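PDB 4MEA: predicted protein from Acinetobacter sp. RUH2624, which catalyses epoxide hydrolysis as a Cif-type virulence factor, a secreted enzyme of the alpha/beta hydrolase fold. Local coordinates for residues Y106-T111 against A247-Q252; G136-Y141 against P160-A165; V144-G149 against N259-T264; E43-K48 against S112-G117. All coordinates share one frame; numbering follows the deposited sequence.

Interaction 1 of 4, residues Y106-T111 against A247-Q252; sequences YSAENT and ADSIRQ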
# COMPACT_ATOMS: atom_id res chain seq x y z
N TYR A 106 6.26 -19.29 3.26
CA TYR A 106 7.38 -18.57 2.66
C TYR A 106 8.11 -17.74 3.71
O TYR A 106 8.64 -16.67 3.42
CB TYR A 106 6.90 -17.67 1.52
CG TYR A 106 6.46 -18.43 0.28
CD1 TYR A 106 7.39 -18.84 -0.65
CD2 TYR A 106 5.12 -18.74 0.06
CE1 TYR A 106 7.02 -19.55 -1.78
CE2 TYR A 106 4.73 -19.43 -1.09
CZ TYR A 106 5.70 -19.84 -2.00
OH TYR A 106 5.36 -20.54 -3.14
N SER A 107 8.11 -18.23 4.95
CA SER A 107 8.90 -17.58 6.00
C SER A 107 10.40 -17.83 5.79
O SER A 107 10.80 -18.83 5.19
CB SER A 107 8.48 -18.05 7.39
OG SER A 107 8.85 -19.41 7.64
N ALA A 108 11.21 -16.91 6.30
CA ALA A 108 12.67 -17.00 6.25
C ALA A 108 13.20 -18.38 6.63
O ALA A 108 14.04 -18.95 5.93
CB ALA A 108 13.28 -15.94 7.15
N GLU A 109 12.75 -18.92 7.75
CA GLU A 109 13.23 -20.24 8.19
C GLU A 109 12.98 -21.32 7.15
O GLU A 109 13.86 -22.12 6.84
CB GLU A 109 12.60 -20.65 9.52
CG GLU A 109 13.08 -19.83 10.72
CD GLU A 109 14.47 -20.21 11.17
OE1 GLU A 109 15.12 -21.06 10.51
OE2 GLU A 109 14.92 -19.66 12.20
N ASN A 110 11.76 -21.35 6.61
CA ASN A 110 11.42 -22.36 5.61
C ASN A 110 12.19 -22.22 4.29
O ASN A 110 12.74 -23.19 3.79
CB ASN A 110 9.91 -22.40 5.34
CG ASN A 110 9.47 -23.75 4.79
OD1 ASN A 110 10.02 -24.78 5.17
ND2 ASN A 110 8.48 -23.74 3.90
N THR A 111 12.23 -21.01 3.74
CA THR A 111 12.96 -20.78 2.49
C THR A 111 14.46 -21.00 2.71
O THR A 111 15.17 -21.49 1.82
CB THR A 111 12.71 -19.35 1.94
OG1 THR A 111 13.08 -18.39 2.94
CG2 THR A 111 11.24 -19.16 1.61
N ALA A 247 5.48 -11.51 8.81
CA ALA A 247 5.36 -11.43 10.26
C ALA A 247 6.09 -12.62 10.88
O ALA A 247 6.75 -12.49 11.91
CB ALA A 247 3.90 -11.39 10.70
N ASP A 248 6.00 -13.78 10.22
CA ASP A 248 6.72 -14.97 10.65
C ASP A 248 8.24 -14.80 10.54
O ASP A 248 8.98 -15.14 11.47
CB ASP A 248 6.32 -16.18 9.81
CG ASP A 248 4.99 -16.77 10.23
OD1 ASP A 248 4.50 -16.40 11.32
OD2 ASP A 248 4.45 -17.60 9.48
N SER A 249 8.69 -14.30 9.40
CA SER A 249 10.11 -14.09 9.16
C SER A 249 10.67 -13.12 10.18
O SER A 249 11.81 -13.26 10.63
CB SER A 249 10.35 -13.56 7.73
OG SER A 249 9.88 -14.48 6.75
N ILE A 250 9.87 -12.12 10.55
CA ILE A 250 10.29 -11.12 11.51
C ILE A 250 10.53 -11.76 12.86
O ILE A 250 11.58 -11.55 13.49
CB ILE A 250 9.25 -9.99 11.65
CG1 ILE A 250 9.27 -9.11 10.39
CG2 ILE A 250 9.51 -9.17 12.91
CD1 ILE A 250 8.04 -8.24 10.21
N ARG A 251 9.57 -12.55 13.31
CA ARG A 251 9.68 -13.26 14.57
C ARG A 251 10.90 -14.17 14.54
O ARG A 251 11.66 -14.26 15.51
CB ARG A 251 8.42 -14.08 14.84
CG ARG A 251 8.60 -15.16 15.90
CD ARG A 251 7.37 -15.29 16.78
NE ARG A 251 7.39 -16.48 17.63
CZ ARG A 251 8.19 -16.64 18.68
NH1 ARG A 251 9.06 -15.69 19.02
NH2 ARG A 251 8.13 -17.76 19.40
N GLN A 252 11.10 -14.84 13.41
CA GLN A 252 12.20 -15.77 13.29
C GLN A 252 13.55 -15.07 13.38
O GLN A 252 14.45 -15.55 14.07
CB GLN A 252 12.09 -16.56 11.99
CG GLN A 252 10.89 -17.50 11.98
CD GLN A 252 10.57 -18.00 10.59
OE1 GLN A 252 11.19 -17.59 9.61
NE2 GLN A 252 9.59 -18.90 10.50
O HOH W 1 8.57 -14.03 4.58
O HOH W 2 14.29 -18.27 14.46
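S249 turns OG anti to its carbonyl carbon and beside its own backbone N (chi1 -61°), while Q252 makes the same first turn and then runs extended beyond CG; both reach the N-terminal end of helix 108-123, a helix of the alpha/beta hydrolase fold, from one flank of helix 246-258. S107 holds the N-cap position there. S249 OG accepts from A108 N at 2.8 Å and gives its own proton to a water at 2.6 Å, which in turn donates to Y106 O. The Q252 amide bonds the residues before and after A108: OE1 takes E109 N at 2.8 Å, with the donor 41° above the carbonyl plane, and NE2 donates to S107 OG at 3.0 Å along a fairly straight N-H (161°) in the plane of the amide. S107 OG is also hydrogen-bonded to D105 OD1. Two N-H groups of the first helical turn are thus met by side chains of another helix. On the exposed flank, D248 CB touches S107 CB at 3.7 Å. At the more open side a second water donates to both E109 OE2 and Q252 O, and E109 lies obliquely across the glutamine, with its CG only 3.1 Å from Q252 CD.

Interaction 2 of 4, residues G136-Y141 against P160-A165; sequences GNTASY and PIPDRA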
# COMPACT_ATOMS: atom_id res chain seq x y z
N GLY A 136 15.46 -11.82 -1.50
CA GLY A 136 16.54 -12.71 -1.10
C GLY A 136 16.91 -12.44 0.35
O GLY A 136 17.26 -13.35 1.09
N ASN A 137 16.81 -11.17 0.75
CA ASN A 137 17.15 -10.75 2.11
C ASN A 137 16.13 -11.26 3.12
O ASN A 137 16.44 -11.44 4.31
CB ASN A 137 17.23 -9.23 2.20
CG ASN A 137 18.35 -8.65 1.37
OD1 ASN A 137 19.11 -9.39 0.75
ND2 ASN A 137 18.46 -7.32 1.36
N THR A 138 14.91 -11.48 2.64
CA THR A 138 13.85 -12.05 3.45
C THR A 138 14.00 -13.57 3.55
O THR A 138 13.77 -14.16 4.61
CB THR A 138 12.47 -11.74 2.83
OG1 THR A 138 12.13 -10.37 3.11
CG2 THR A 138 11.40 -12.66 3.41
N ALA A 139 14.41 -14.19 2.45
CA ALA A 139 14.52 -15.64 2.37
C ALA A 139 15.72 -16.21 3.13
O ALA A 139 15.72 -17.39 3.50
CB ALA A 139 14.60 -16.07 0.90
N SER A 140 16.72 -15.38 3.38
CA SER A 140 18.07 -15.89 3.63
C SER A 140 18.68 -15.69 5.01
O SER A 140 19.71 -16.29 5.30
CB SER A 140 19.05 -15.32 2.60
OG SER A 140 18.65 -15.61 1.27
N TYR A 141 18.10 -14.85 5.87
CA TYR A 141 18.86 -14.56 7.09
C TYR A 141 19.16 -15.78 7.97
O TYR A 141 20.30 -15.94 8.42
CB TYR A 141 18.32 -13.38 7.92
CG TYR A 141 19.33 -13.07 9.02
CD1 TYR A 141 20.53 -12.43 8.72
CD2 TYR A 141 19.12 -13.48 10.33
CE1 TYR A 141 21.49 -12.18 9.72
CE2 TYR A 141 20.05 -13.25 11.32
CZ TYR A 141 21.23 -12.60 11.02
OH TYR A 141 22.16 -12.38 12.02
N PRO A 160 15.58 -4.13 3.20
CA PRO A 160 15.78 -4.47 4.61
C PRO A 160 15.67 -5.98 4.81
O PRO A 160 14.97 -6.66 4.05
CB PRO A 160 14.62 -3.76 5.31
CG PRO A 160 13.58 -3.60 4.26
CD PRO A 160 14.34 -3.36 2.99
N ILE A 161 16.40 -6.49 5.79
CA ILE A 161 16.20 -7.84 6.29
C ILE A 161 15.01 -7.73 7.24
O ILE A 161 14.95 -6.80 8.05
CB ILE A 161 17.45 -8.33 7.07
CG1 ILE A 161 18.66 -8.39 6.13
CG2 ILE A 161 17.19 -9.68 7.73
CD1 ILE A 161 20.02 -8.37 6.85
N PRO A 162 14.04 -8.64 7.14
CA PRO A 162 12.90 -8.59 8.05
C PRO A 162 13.31 -8.49 9.52
O PRO A 162 14.09 -9.29 10.02
CB PRO A 162 12.20 -9.93 7.79
CG PRO A 162 12.45 -10.17 6.33
CD PRO A 162 13.88 -9.69 6.11
N ASP A 163 12.79 -7.47 10.20
CA ASP A 163 12.94 -7.35 11.64
C ASP A 163 11.80 -6.48 12.15
O ASP A 163 10.86 -6.21 11.39
CB ASP A 163 14.34 -6.82 12.05
CG ASP A 163 14.49 -5.30 11.90
OD1 ASP A 163 13.70 -4.67 11.18
OD2 ASP A 163 15.43 -4.74 12.51
N ARG A 164 11.85 -6.08 13.41
CA ARG A 164 10.74 -5.39 14.05
C ARG A 164 10.40 -4.09 13.32
O ARG A 164 9.26 -3.61 13.36
CB ARG A 164 11.08 -5.08 15.52
CG ARG A 164 12.22 -4.09 15.65
CD ARG A 164 12.83 -4.04 17.03
NE ARG A 164 13.91 -3.04 17.07
CZ ARG A 164 14.75 -2.89 18.08
NH1 ARG A 164 14.65 -3.67 19.15
NH2 ARG A 164 15.70 -1.96 18.02
N ALA A 165 11.40 -3.52 12.65
CA ALA A 165 11.20 -2.24 11.96
C ALA A 165 10.28 -2.38 10.73
O ALA A 165 9.73 -1.40 10.23
CB ALA A 165 12.54 -1.63 11.57
O HOH W 3 13.30 -8.00 2.27
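T138 OG1 is gripped from two directions while the ring of P162 presses on it. H246 NE2 is one hydrogen-bond partner and a water the other, the water lying 2.8 Å from T138 OG1 and donating to P160 O at 2.8 Å. This joins two landmarks of the alpha/beta hydrolase fold: helix 136-146, which follows strand 128-133 as the helix after the nucleophile elbow does in this family, and the loop after strand 151-157, the region where relatives usually insert their cap. The segments share no direct hydrogen bond, so the water carries the polar link and van der Waals contacts do the rest. P162 lies at about a right angle to T138, its CG 3.2 Å from T138 OG1, and its CD comes to 3.6 Å from N137 O. One residue earlier, N137 sets CB 3.9 Å from P160 O. Its amide is tied down on both ends, OD1 to S132 OG and ND2 to S159 O, which fixes the rotation of the group beside the loop. I161 packs against N137 and Y141, and the rest of it packs against F156 and helix 279-288, where E283 OE1 also takes its backbone N. Y141 OH bonds K261 O. I161 has CG2 anti to its own backbone N, and this methyl reaches both the helix carbonyl N137 O at 3.9 Å and, at the same distance, Y141 CB.

Interaction 3 of 4, residues V144-G149 against N259-T264; sequences VANNQG and NGKKLT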
# COMPACT_ATOMS: atom_id res chain seq x y z
N VAL A 144 22.05 -17.78 6.49
CA VAL A 144 23.35 -17.18 6.76
C VAL A 144 23.76 -17.27 8.23
O VAL A 144 24.88 -17.68 8.55
CB VAL A 144 23.39 -15.71 6.29
CG1 VAL A 144 24.69 -15.04 6.75
CG2 VAL A 144 23.25 -15.65 4.77
N ALA A 145 22.85 -16.88 9.12
CA ALA A 145 23.12 -16.89 10.56
C ALA A 145 23.41 -18.29 11.10
O ALA A 145 24.26 -18.46 11.97
CB ALA A 145 21.97 -16.25 11.32
N ASN A 146 22.70 -19.30 10.60
CA ASN A 146 22.88 -20.66 11.10
C ASN A 146 24.03 -21.42 10.45
O ASN A 146 24.36 -22.53 10.87
CB ASN A 146 21.58 -21.46 10.95
CG ASN A 146 20.53 -21.05 11.95
OD1 ASN A 146 20.86 -20.66 13.07
ND2 ASN A 146 19.27 -21.14 11.56
N ASN A 147 24.62 -20.84 9.41
CA ASN A 147 25.67 -21.53 8.66
C ASN A 147 26.94 -20.70 8.51
O ASN A 147 27.63 -20.76 7.49
CB ASN A 147 25.16 -21.98 7.29
CG ASN A 147 24.07 -23.02 7.40
OD1 ASN A 147 24.35 -24.21 7.57
ND2 ASN A 147 22.81 -22.59 7.30
N GLN A 148 27.25 -19.92 9.53
CA GLN A 148 28.46 -19.11 9.49
C GLN A 148 29.69 -20.00 9.56
O GLN A 148 29.78 -20.88 10.42
CB GLN A 148 28.44 -18.07 10.62
CG GLN A 148 27.30 -17.10 10.44
CD GLN A 148 27.27 -16.05 11.51
OE1 GLN A 148 28.06 -15.11 11.49
NE2 GLN A 148 26.35 -16.20 12.46
N GLY A 149 30.63 -19.76 8.66
CA GLY A 149 31.75 -20.66 8.48
C GLY A 149 31.63 -21.34 7.12
O GLY A 149 32.49 -21.16 6.26
N ASN A 259 19.09 -14.60 20.37
CA ASN A 259 19.93 -15.73 20.78
C ASN A 259 21.38 -15.58 20.34
O ASN A 259 22.05 -16.57 20.08
CB ASN A 259 19.37 -17.05 20.26
CG ASN A 259 18.32 -17.64 21.18
OD1 ASN A 259 18.65 -18.22 22.22
ND2 ASN A 259 17.05 -17.51 20.80
N GLY A 260 21.85 -14.34 20.24
CA GLY A 260 23.22 -14.07 19.85
C GLY A 260 23.57 -14.33 18.40
O GLY A 260 24.62 -13.87 17.94
N LYS A 261 22.71 -15.06 17.68
CA LYS A 261 22.93 -15.41 16.27
C LYS A 261 23.01 -14.20 15.34
O LYS A 261 22.46 -14.22 14.23
CB LYS A 261 21.85 -16.37 15.77
CG LYS A 261 22.02 -17.81 16.22
CD LYS A 261 23.17 -18.47 15.47
CE LYS A 261 23.23 -19.97 15.75
NZ LYS A 261 23.61 -20.26 17.16
N LYS A 262 23.68 -13.16 15.80
CA LYS A 262 24.08 -12.06 14.93
C LYS A 262 25.20 -12.57 14.02
O LYS A 262 25.66 -13.71 14.16
CB LYS A 262 24.58 -10.88 15.75
CG LYS A 262 23.55 -10.30 16.69
CD LYS A 262 24.15 -9.22 17.57
CE LYS A 262 23.12 -8.65 18.53
NZ LYS A 262 23.72 -7.65 19.46
N LEU A 263 25.63 -11.72 13.10
CA LEU A 263 26.68 -12.08 12.16
C LEU A 263 28.08 -11.84 12.72
O LEU A 263 28.44 -10.72 13.07
CB LEU A 263 26.51 -11.31 10.84
CG LEU A 263 25.25 -11.69 10.06
CD1 LEU A 263 25.16 -10.88 8.77
CD2 LEU A 263 25.19 -13.21 9.78
N THR A 264 28.85 -12.93 12.82
CA THR A 264 30.24 -12.87 13.28
C THR A 264 31.22 -13.03 12.12
O THR A 264 32.43 -12.95 12.31
CB THR A 264 30.53 -13.96 14.34
OG1 THR A 264 30.30 -15.26 13.78
CG2 THR A 264 29.60 -13.80 15.56
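Q148 spends its whole side-chain amide on joining the end of helix 136-146 to the loop 259-264. OE1 accepts T264 N at 2.7 Å, the donor in the carbonyl plane and on a lone pair. NE2 donates to K262 O at 3.1 Å. Taking the N-H of one residue and the C=O of the residue two before it, the amide pairs with the loop much as one residue of a parallel strand would with its own N-H and C=O. Within the alpha/beta hydrolase fold, this ties the beta-alpha-beta crossover of strands 128-133 and 151-157 to the approach to strand 267-272. NE2 has a second acceptor, A145 O, at 3.1 Å and nearly straight (167°), and I265 N is another donor to OE1; these bonds leave the amide little freedom to flip. The chain gets there by running extended from CG (chi2 -179°). Outward from this centre, A145 CB rests 3.6 Å from K261 O. The K261 chain, bent at chi2 and chi4, crosses N146 at about a right angle and brings CE to 3.6 Å from N146 OD1 at the exposed rim. On the buried side, both V144 and L263 lie on F156, and V144 CG1 meets L263 CD2 at 3.6 Å.

Interaction 4 of 4, residues E43-K48 against S112-G117; sequences ESEGVK and SKILIG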
# COMPACT_ATOMS: atom_id res chain seq x y z
N GLU A 43 15.92 -30.76 -6.72
CA GLU A 43 14.86 -30.94 -5.74
C GLU A 43 15.41 -30.75 -4.34
O GLU A 43 16.47 -31.29 -3.99
CB GLU A 43 14.21 -32.32 -5.89
CG GLU A 43 12.82 -32.43 -5.28
CD GLU A 43 11.74 -31.93 -6.21
OE1 GLU A 43 10.66 -31.53 -5.72
OE2 GLU A 43 11.94 -31.95 -7.44
N SER A 44 14.71 -29.95 -3.54
CA SER A 44 15.07 -29.72 -2.15
C SER A 44 13.80 -29.61 -1.32
O SER A 44 12.99 -28.71 -1.53
CB SER A 44 15.89 -28.44 -1.99
OG SER A 44 16.27 -28.24 -0.63
N GLU A 45 13.65 -30.53 -0.38
CA GLU A 45 12.49 -30.56 0.51
C GLU A 45 11.20 -30.61 -0.31
O GLU A 45 10.18 -30.05 0.10
CB GLU A 45 12.48 -29.36 1.47
CG GLU A 45 13.81 -29.08 2.19
CD GLU A 45 14.26 -30.20 3.12
OE1 GLU A 45 13.44 -31.07 3.48
OE2 GLU A 45 15.46 -30.22 3.48
N GLY A 46 11.24 -31.29 -1.45
CA GLY A 46 10.05 -31.46 -2.26
C GLY A 46 9.75 -30.27 -3.16
O GLY A 46 8.71 -30.24 -3.82
N VAL A 47 10.66 -29.29 -3.20
CA VAL A 47 10.50 -28.13 -4.06
C VAL A 47 11.56 -28.18 -5.15
O VAL A 47 12.76 -28.26 -4.85
CB VAL A 47 10.63 -26.79 -3.28
CG1 VAL A 47 10.54 -25.59 -4.24
CG2 VAL A 47 9.56 -26.68 -2.19
N LYS A 48 11.12 -28.16 -6.41
CA LYS A 48 12.06 -28.15 -7.53
C LYS A 48 12.57 -26.73 -7.79
O LYS A 48 11.82 -25.85 -8.24
CB LYS A 48 11.43 -28.74 -8.79
CG LYS A 48 12.47 -29.01 -9.89
CD LYS A 48 11.86 -29.71 -11.09
CE LYS A 48 11.49 -31.15 -10.76
NZ LYS A 48 11.04 -31.88 -11.98
N SER A 112 14.96 -20.64 3.89
CA SER A 112 16.36 -20.89 4.22
C SER A 112 16.66 -22.39 4.24
O SER A 112 17.73 -22.85 3.80
CB SER A 112 16.73 -20.26 5.56
OG SER A 112 16.99 -18.87 5.42
N LYS A 113 15.72 -23.17 4.78
CA LYS A 113 15.89 -24.62 4.84
C LYS A 113 15.92 -25.23 3.44
O LYS A 113 16.74 -26.08 3.13
CB LYS A 113 14.79 -25.28 5.68
CG LYS A 113 15.09 -26.76 5.98
CD LYS A 113 13.93 -27.47 6.67
CE LYS A 113 13.08 -28.26 5.68
NZ LYS A 113 12.03 -29.10 6.33
N ILE A 114 15.00 -24.78 2.58
CA ILE A 114 14.94 -25.27 1.21
C ILE A 114 16.20 -24.89 0.44
O ILE A 114 16.79 -25.72 -0.26
CB ILE A 114 13.68 -24.74 0.48
CG1 ILE A 114 12.42 -25.38 1.07
CG2 ILE A 114 13.79 -24.99 -1.03
CD1 ILE A 114 11.15 -24.55 0.87
N LEU A 115 16.64 -23.65 0.59
CA LEU A 115 17.82 -23.16 -0.11
C LEU A 115 19.12 -23.84 0.33
O LEU A 115 19.92 -24.24 -0.51
CB LEU A 115 17.95 -21.64 0.04
CG LEU A 115 17.01 -20.84 -0.87
CD1 LEU A 115 16.95 -19.37 -0.43
CD2 LEU A 115 17.43 -20.97 -2.33
N ILE A 116 19.35 -23.96 1.63
CA ILE A 116 20.62 -24.49 2.12
C ILE A 116 20.86 -25.92 1.62
O ILE A 116 21.98 -26.28 1.26
CB ILE A 116 20.74 -24.42 3.67
CG1 ILE A 116 22.17 -24.73 4.12
CG2 ILE A 116 19.73 -25.35 4.34
CD1 ILE A 116 23.22 -23.83 3.51
N GLY A 117 19.80 -26.71 1.56
CA GLY A 117 19.90 -28.08 1.08
C GLY A 117 20.42 -28.15 -0.34
O GLY A 117 21.26 -28.99 -0.67
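K113 is the first residue of 112-117 to meet the hairpin, and it does so with its end. CG stands anti to the backbone N (chi1 -169°) and the chain bends at chi3, carrying CE to 3.4 Å from E45 CD. The two side chains cross at about a right angle; K113 NZ and E45 OE1, 3.7 Å apart, form only a long salt bridge, at an exposed edge. I114 then packs along the hairpin: CG2 lies 3.8 Å from S44 O, while on its other branch CG1 lies 4.0 Å from E45 CB and the terminal CD1 4.1 Å from V47 CG2. Its carbonyl adds the polar tie. S44 OG, anti to its own backbone N (chi1 -178°), donates to I114 O at 2.6 Å, lying in the carbonyl plane on a lone pair with a C=O...O angle of 130°. A turn further on, G117 presents bare backbone, and its CA is 4.0 Å from that same hydroxyl. The partner is a beta hairpin with a two-residue loop, a type I' turn from S44 to V47, with E45 and G46 at its corner. It joins strands 37-44 and 47-54 at one edge of the main alpha/beta hydrolase sheet. Helix 108-123 therefore lies between this hairpin and helix 136-146: I114 also packs on P93 and I101, while S112 and L115 turn to P142 and L143 of that helix.

From the N terminus, the hairpin at 43-48 is the first partner to appear, and interaction 4 closes its loop when the chain arrives at 112-117. Interaction 1 has opened by then at 106-111, so the two cross, sharing helix 108-123. Interaction 2 opens and closes inside the long loop that interaction 1 completes at 247-252. Interaction 3 starts on the same helix as interaction 2, 136-146, and ends at 259-264, crossing both 1 and 2. Helix 136-146 is the hub: A139 O probably takes hydrogen bonds from T111 and S112, and interactions 2 and 3 touch through Y141 and K261. Edge hairpin, central helices and the late loop before strand 267-272 are thus joined in one network.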